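Local coordinates for aminopeptidase N (Francisella tularensis subsp. tularensis, PDB 5DLL), which removes N-terminal amino acids, preferably alanine, from peptides with a catalytic zinc ion, and probably helps degrade intracellular peptides left by protein breakdown, at residues Ile579-Asp585 with Ser635-Val639; Ala806-Leu810 with Ala844-Ile848. All blocks are in the same frame, centred on the assembly; numbering follows the deposited sequence.

How the interactions relate
Both contacts belong to the all-helical C-terminal part of this M1-family aminopeptidase, the ARM-repeat-like region, and they come in series along the chain: both segments of interaction 1 precede those of interaction 2. Interaction 1 joins the end of helix 565-581 and the turn after it to helix 629-646; interaction 2 pairs helix 800-815 with helix 835-849 close to the C-terminus. Their centres are about 34 Å apart and their nearest atoms about 25 Å, so neither touches the other. Both lie away from the zinc and sodium sites, and they pack separate parts of one helical array, the first with a buried hydrogen bond, the second mainly with aliphatic side chains, plus one long salt bridge at its exposed side.

Interaction 1. Residues Ile579-Asp585 with Ser635-Val639; sequences IILNNAD and SRKNV
Ser635 reaches across to the end of helix 565-581 and gives its hydroxyl proton to a backbone carbonyl, with OG 2.7 Å from Ile580 O. The hydroxyl arrives in the carbonyl plane, on a lone pair, at a C=O...OG angle of 114°. A chi1 of -179° swings the Ser635 OG away from its own backbone N and out to the end of helix 565-581. Ile580 O also takes the amide of Asn583, a residue of positive phi in the Schellman motif that ends the helix, so two donors grip one carbonyl at the helix terminus.

The apolar part centres on Ile580. Its CD1 lies 3.4 Å from Arg636 CA and 3.5 Å from Val639 CG2, while its CG2 rests against Ser635 OG. The Ile580 and Val639 side chains cross at about a right angle. Ile579 adds a lighter touch, CG2 to Val639 CG1 at 3.9 Å.

Polar groups at the edge meet loosely: Asp585 OD1 stays 3.9 Å from Asn638 ND2, their planes 60° apart.

Around this helix-to-helix packing, Ile580 and Leu581 also touch Ile620 of helix 617-621, and Arg636 turns its guanidinium to the carbonyls of Ile614 and Pro615, just before that helix.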
ATOM      1  N   ILE A 579       7.817  22.909 -19.582  1.00 59.28           N
ATOM      2  CA  ILE A 579       9.116  23.401 -20.049  1.00 64.56           C
ATOM      3  C   ILE A 579       9.878  22.307 -20.797  1.00 55.81           C
ATOM      4  O   ILE A 579      10.476  22.560 -21.844  1.00 53.92           O
ATOM      5  CB  ILE A 579       9.980  23.915 -18.866  1.00 77.61           C
ATOM      6  CG1 ILE A 579       9.409  25.230 -18.307  1.00 82.16           C
ATOM      7  CG2 ILE A 579      11.442  24.094 -19.270  1.00 72.19           C
ATOM      8  CD1 ILE A 579       9.664  26.455 -19.167  1.00 87.27           C
ATOM      9  N   ILE A 580       9.841  21.093 -20.252  1.00 54.39           N
ATOM     10  CA  ILE A 580      10.599  19.965 -20.797  1.00 53.14           C
ATOM     11  C   ILE A 580      10.069  19.568 -22.179  1.00 51.81           C
ATOM     12  O   ILE A 580      10.850  19.376 -23.118  1.00 44.51           O
ATOM     13  CB  ILE A 580      10.534  18.735 -19.860  1.00 55.57           C
ATOM     14  CG1 ILE A 580      11.067  19.086 -18.455  1.00 60.28           C
ATOM     15  CG2 ILE A 580      11.277  17.545 -20.468  1.00 52.06           C
ATOM     16  CD1 ILE A 580      12.515  18.747 -18.192  1.00 64.90           C
ATOM     17  N   LEU A 581       8.746  19.460 -22.295  1.00 53.97           N
ATOM     18  CA  LEU A 581       8.100  19.018 -23.540  1.00 59.12           C
ATOM     19  C   LEU A 581       8.296  20.009 -24.688  1.00 56.56           C
ATOM     20  O   LEU A 581       8.388  19.608 -25.846  1.00 58.50           O
ATOM     21  CB  LEU A 581       6.603  18.766 -23.319  1.00 60.88           C
ATOM     22  CG  LEU A 581       6.220  17.702 -22.284  1.00 63.72           C
ATOM     23  CD1 LEU A 581       4.706  17.600 -22.182  1.00 69.69           C
ATOM     24  CD2 LEU A 581       6.832  16.348 -22.614  1.00 57.70           C
ATOM     25  N   ASN A 582       8.378  21.297 -24.361  1.00 58.23           N
ATOM     26  CA  ASN A 582       8.672  22.326 -25.357  1.00 60.00           C
ATOM     27  C   ASN A 582      10.165  22.434 -25.685  1.00 57.52           C
ATOM     28  O   ASN A 582      10.554  23.283 -26.490  1.00 68.49           O
ATOM     29  CB  ASN A 582       8.156  23.694 -24.885  1.00 65.38           C
ATOM     30  CG  ASN A 582       6.667  23.688 -24.564  1.00 80.42           C
ATOM     31  OD1 ASN A 582       6.226  24.343 -23.619  1.00 89.64           O
ATOM     32  ND2 ASN A 582       5.888  22.946 -25.344  1.00 86.40           N
ATOM     33  N   ASN A 583      10.998  21.582 -25.077  1.00 85.41           N
ATOM     34  CA  ASN A 583      12.457  21.668 -25.212  1.00 84.77           C
ATOM     35  C   ASN A 583      12.945  23.087 -24.903  1.00 81.57           C
ATOM     36  O   ASN A 583      13.902  23.579 -25.507  1.00 78.02           O
ATOM     37  CB  ASN A 583      12.907  21.223 -26.614  1.00 87.55           C
ATOM     38  CG  ASN A 583      12.637  19.751 -26.884  1.00 88.98           C
ATOM     39  OD1 ASN A 583      11.820  19.401 -27.735  1.00 87.33           O
ATOM     40  ND2 ASN A 583      13.327  18.880 -26.161  1.00 91.59           N
ATOM     41  N   ALA A 584      12.281  23.728 -23.945  1.00 77.42           N
ATOM     42  CA  ALA A 584      12.457  25.153 -23.693  1.00 78.03           C
ATOM     43  C   ALA A 584      13.599  25.421 -22.724  1.00 82.73           C
ATOM     44  O   ALA A 584      13.925  24.580 -21.879  1.00 82.83           O
ATOM     45  CB  ALA A 584      11.165  25.748 -23.151  1.00 75.25           C
ATOM     46  N   ASP A 585      14.203  26.602 -22.856  1.00 83.74           N
ATOM     47  CA  ASP A 585      15.187  27.086 -21.892  1.00 81.19           C
ATOM     48  C   ASP A 585      14.467  27.547 -20.632  1.00 79.89           C
ATOM     49  O   ASP A 585      13.239  27.675 -20.611  1.00 74.56           O
ATOM     50  CB  ASP A 585      16.018  28.237 -22.476  1.00 84.63           C
ATOM     51  CG  ASP A 585      17.027  27.772 -23.516  1.00 85.32           C
ATOM     52  OD1 ASP A 585      17.520  26.626 -23.413  1.00 83.97           O
ATOM     53  OD2 ASP A 585      17.340  28.564 -24.432  1.00 80.38           O
ATOM     54  N   SER A 635      16.168  16.886 -22.755  1.00 53.96           N
ATOM     55  CA  SER A 635      15.516  18.109 -22.306  1.00 48.05           C
ATOM     56  C   SER A 635      15.553  18.249 -20.782  1.00 52.24           C
ATOM     57  O   SER A 635      15.719  19.351 -20.268  1.00 56.87           O
ATOM     58  CB  SER A 635      14.071  18.132 -22.799  1.00 48.16           C
ATOM     59  OG  SER A 635      13.413  19.320 -22.406  1.00 47.80           O
ATOM     60  N   ARG A 636      15.388  17.135 -20.068  1.00 52.56           N
ATOM     61  CA  ARG A 636      15.453  17.127 -18.602  1.00 48.53           C
ATOM     62  C   ARG A 636      16.875  17.321 -18.100  1.00 46.69           C
ATOM     63  O   ARG A 636      17.098  17.998 -17.100  1.00 48.68           O
ATOM     64  CB  ARG A 636      14.880  15.824 -18.027  1.00 46.88           C
ATOM     65  CG  ARG A 636      14.737  15.830 -16.510  1.00 47.98           C
ATOM     66  CD  ARG A 636      14.188  14.519 -15.979  1.00 51.16           C
ATOM     67  NE  ARG A 636      14.010  14.536 -14.524  1.00 50.56           N
ATOM     68  CZ  ARG A 636      14.979  14.352 -13.626  1.00 51.45           C
ATOM     69  NH1 ARG A 636      16.240  14.148 -14.003  1.00 43.73           N
ATOM     70  NH2 ARG A 636      14.685  14.379 -12.329  1.00 50.53           N
ATOM     71  N   LYS A 637      17.836  16.715 -18.787  1.00 48.66           N
ATOM     72  CA  LYS A 637      19.239  16.898 -18.445  1.00 51.99           C
ATOM     73  C   LYS A 637      19.605  18.374 -18.593  1.00 52.23           C
ATOM     74  O   LYS A 637      20.365  18.911 -17.790  1.00 52.63           O
ATOM     75  CB  LYS A 637      20.119  16.024 -19.341  1.00 56.55           C
ATOM     76  CG  LYS A 637      21.565  15.896 -18.895  1.00 69.01           C
ATOM     77  CD  LYS A 637      22.289  14.845 -19.727  1.00 87.57           C
ATOM     78  CE  LYS A 637      23.790  14.862 -19.483  1.00103.55           C
ATOM     79  NZ  LYS A 637      24.136  14.626 -18.053  1.00104.14           N
ATOM     80  N   ASN A 638      19.030  19.023 -19.608  1.00 50.84           N
ATOM     81  CA  ASN A 638      19.292  20.431 -19.895  1.00 51.40           C
ATOM     82  C   ASN A 638      18.818  21.364 -18.791  1.00 50.96           C
ATOM     83  O   ASN A 638      19.591  22.195 -18.320  1.00 50.41           O
ATOM     84  CB  ASN A 638      18.649  20.841 -21.220  1.00 55.60           C
ATOM     85  CG  ASN A 638      19.048  22.236 -21.654  1.00 61.56           C
ATOM     86  OD1 ASN A 638      20.212  22.624 -21.549  1.00 69.84           O
ATOM     87  ND2 ASN A 638      18.083  23.001 -22.148  1.00 69.60           N
ATOM     88  N   VAL A 639      17.560  21.233 -18.377  1.00 48.45           N
ATOM     89  CA  VAL A 639      17.023  22.109 -17.328  1.00 50.11           C
ATOM     90  C   VAL A 639      17.643  21.826 -15.960  1.00 53.21           C
ATOM     91  O   VAL A 639      17.901  22.756 -15.193  1.00 59.87           O
ATOM     92  CB  VAL A 639      15.481  22.066 -17.221  1.00 49.06           C
ATOM     93  CG1 VAL A 639      14.845  22.349 -18.575  1.00 56.12           C
ATOM     94  CG2 VAL A 639      14.992  20.743 -16.653  1.00 54.44           C
TER

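Interaction 2. Residues Ala806-Leu810 with Ala844-Ile848; sequences ADTVL and ALEKI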
ATOM      1  N   ALA A 806      15.099  -9.933 -22.252  1.00 42.39           N
ATOM      2  CA  ALA A 806      14.584 -11.202 -22.801  1.00 41.67           C
ATOM      3  C   ALA A 806      15.417 -12.397 -22.328  1.00 44.16           C
ATOM      4  O   ALA A 806      14.867 -13.446 -21.977  1.00 47.68           O
ATOM      5  CB  ALA A 806      14.544 -11.162 -24.324  1.00 40.06           C
ATOM      6  N   ASP A 807      16.738 -12.225 -22.323  1.00 43.50           N
ATOM      7  CA  ASP A 807      17.662 -13.267 -21.885  1.00 45.27           C
ATOM      8  C   ASP A 807      17.423 -13.626 -20.427  1.00 45.01           C
ATOM      9  O   ASP A 807      17.252 -14.794 -20.089  1.00 47.62           O
ATOM     10  CB  ASP A 807      19.115 -12.812 -22.059  1.00 49.00           C
ATOM     11  CG  ASP A 807      19.512 -12.633 -23.516  1.00 53.63           C
ATOM     12  OD1 ASP A 807      18.791 -13.113 -24.420  1.00 60.20           O
ATOM     13  OD2 ASP A 807      20.563 -12.004 -23.755  1.00 56.87           O
ATOM     14  N   THR A 808      17.407 -12.616 -19.568  1.00 46.34           N
ATOM     15  CA  THR A 808      17.257 -12.846 -18.135  1.00 51.47           C
ATOM     16  C   THR A 808      15.921 -13.510 -17.802  1.00 48.01           C
ATOM     17  O   THR A 808      15.866 -14.390 -16.947  1.00 49.65           O
ATOM     18  CB  THR A 808      17.411 -11.537 -17.340  1.00 51.45           C
ATOM     19  OG1 THR A 808      16.696 -10.498 -18.008  1.00 57.80           O
ATOM     20  CG2 THR A 808      18.880 -11.143 -17.238  1.00 50.28           C
ATOM     21  N   VAL A 809      14.858 -13.107 -18.492  1.00 47.14           N
ATOM     22  CA  VAL A 809      13.545 -13.733 -18.322  1.00 47.09           C
ATOM     23  C   VAL A 809      13.610 -15.242 -18.554  1.00 51.01           C
ATOM     24  O   VAL A 809      13.002 -16.013 -17.814  1.00 52.53           O
ATOM     25  CB  VAL A 809      12.492 -13.118 -19.272  1.00 45.22           C
ATOM     26  CG1 VAL A 809      11.227 -13.972 -19.310  1.00 46.80           C
ATOM     27  CG2 VAL A 809      12.160 -11.693 -18.844  1.00 46.64           C
ATOM     28  N   LEU A 810      14.346 -15.654 -19.583  1.00 50.03           N
ATOM     29  CA  LEU A 810      14.496 -17.070 -19.900  1.00 51.70           C
ATOM     30  C   LEU A 810      15.363 -17.812 -18.880  1.00 52.36           C
ATOM     31  O   LEU A 810      15.125 -18.989 -18.609  1.00 53.40           O
ATOM     32  CB  LEU A 810      15.061 -17.244 -21.315  1.00 52.52           C
ATOM     33  CG  LEU A 810      14.117 -16.782 -22.434  1.00 52.42           C
ATOM     34  CD1 LEU A 810      14.838 -16.765 -23.776  1.00 53.42           C
ATOM     35  CD2 LEU A 810      12.863 -17.649 -22.493  1.00 48.23           C
ATOM     36  N   ALA A 844      11.841  -8.825 -28.568  1.00 42.23           N
ATOM     37  CA  ALA A 844      12.219  -9.431 -27.291  1.00 43.86           C
ATOM     38  C   ALA A 844      11.109 -10.297 -26.701  1.00 39.26           C
ATOM     39  O   ALA A 844      11.388 -11.350 -26.139  1.00 39.92           O
ATOM     40  CB  ALA A 844      12.643  -8.357 -26.292  1.00 42.48           C
ATOM     41  N   LEU A 845       9.862  -9.850 -26.811  1.00 37.02           N
ATOM     42  CA  LEU A 845       8.724 -10.667 -26.386  1.00 40.45           C
ATOM     43  C   LEU A 845       8.591 -11.925 -27.250  1.00 44.61           C
ATOM     44  O   LEU A 845       8.366 -13.014 -26.731  1.00 37.65           O
ATOM     45  CB  LEU A 845       7.421  -9.861 -26.426  1.00 38.03           C
ATOM     46  CG  LEU A 845       7.262  -8.789 -25.343  1.00 40.83           C
ATOM     47  CD1 LEU A 845       5.974  -8.006 -25.562  1.00 43.27           C
ATOM     48  CD2 LEU A 845       7.288  -9.402 -23.949  1.00 39.16           C
ATOM     49  N   GLU A 846       8.738 -11.770 -28.564  1.00 51.65           N
ATOM     50  CA  GLU A 846       8.668 -12.908 -29.487  1.00 53.25           C
ATOM     51  C   GLU A 846       9.854 -13.867 -29.314  1.00 45.97           C
ATOM     52  O   GLU A 846       9.725 -15.059 -29.573  1.00 57.17           O
ATOM     53  CB  GLU A 846       8.555 -12.428 -30.944  1.00 55.36           C
ATOM     54  CG  GLU A 846       7.137 -12.035 -31.348  1.00 58.97           C
ATOM     55  CD  GLU A 846       7.079 -11.136 -32.574  1.00 78.90           C
ATOM     56  OE1 GLU A 846       8.081 -11.047 -33.317  1.00 93.39           O
ATOM     57  OE2 GLU A 846       6.019 -10.511 -32.801  1.00 84.18           O
ATOM     58  N   LYS A 847      10.996 -13.344 -28.874  1.00 41.40           N
ATOM     59  CA  LYS A 847      12.165 -14.168 -28.571  1.00 40.50           C
ATOM     60  C   LYS A 847      11.911 -15.041 -27.341  1.00 43.68           C
ATOM     61  O   LYS A 847      12.327 -16.198 -27.295  1.00 66.59           O
ATOM     62  CB  LYS A 847      13.397 -13.283 -28.357  1.00 41.18           C
ATOM     63  CG  LYS A 847      14.735 -14.003 -28.427  1.00 42.45           C
ATOM     64  CD  LYS A 847      15.260 -14.352 -27.047  1.00 50.02           C
ATOM     65  CE  LYS A 847      16.603 -15.060 -27.124  1.00 58.30           C
ATOM     66  NZ  LYS A 847      17.672 -14.194 -27.689  1.00 56.51           N
ATOM     67  N   ILE A 848      11.224 -14.484 -26.353  1.00 39.54           N
ATOM     68  CA  ILE A 848      10.824 -15.231 -25.157  1.00 45.77           C
ATOM     69  C   ILE A 848       9.817 -16.331 -25.532  1.00 45.39           C
ATOM     70  O   ILE A 848       9.973 -17.489 -25.146  1.00 45.81           O
ATOM     71  CB  ILE A 848      10.226 -14.280 -24.083  1.00 45.45           C
ATOM     72  CG1 ILE A 848      11.318 -13.355 -23.520  1.00 47.00           C
ATOM     73  CG2 ILE A 848       9.569 -15.059 -22.947  1.00 42.81           C
ATOM     74  CD1 ILE A 848      10.792 -12.075 -22.898  1.00 46.37           C
TER
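Ala806 meets Ala844 where the two segments bring their CA atoms nearest, 5.4 Å apart. The short methyls allow this approach: Ala806 CB lies 3.6 Å from the carbonyl oxygen Ala844 O and also touches the other methyl. A phosphate ion, probably from the crystallisation liquor, lies near the Ala806 side chain. From there the segments run in nearly the same direction, their axes 26° apart and 9.5 Å at closest approach.

Ile848 fills the buried side. Its CG1 sits beside the backbone N (chi1 -68°), a setting that carries the ethyl arm over to the neighbouring helix, where CG1 comes 3.9 Å from Ala806 O and CD1 packs against Ala806 CA. CD1 also meets Val809 CG1 at 4.1 Å, the isoleucine and valine crossing at about a right angle. Leu810 closes the next turn by laying CD2 on Ile848 O, 3.9 Å away. Beyond the pair, Ile848 touches Val857 of helix 855-866.

The exposed side is looser. Lys847 bends at chi2 and chi4, its CD running past Leu810 CD1 at 4.1 Å, before its ammonium turns to Asp807. The resulting salt bridge is long, 3.6 Å from Lys847 NZ to Asp807 OD1. Lys847 also touches a crystal neighbour, so the lattice may partly set its conformation.

With no hydrogen bond crossing between the segments, shape fit among aliphatic groups does most of the joining, as in plain packing of neighbouring helices in a helical repeat domain; the long, exposed ion pair probably adds little to it.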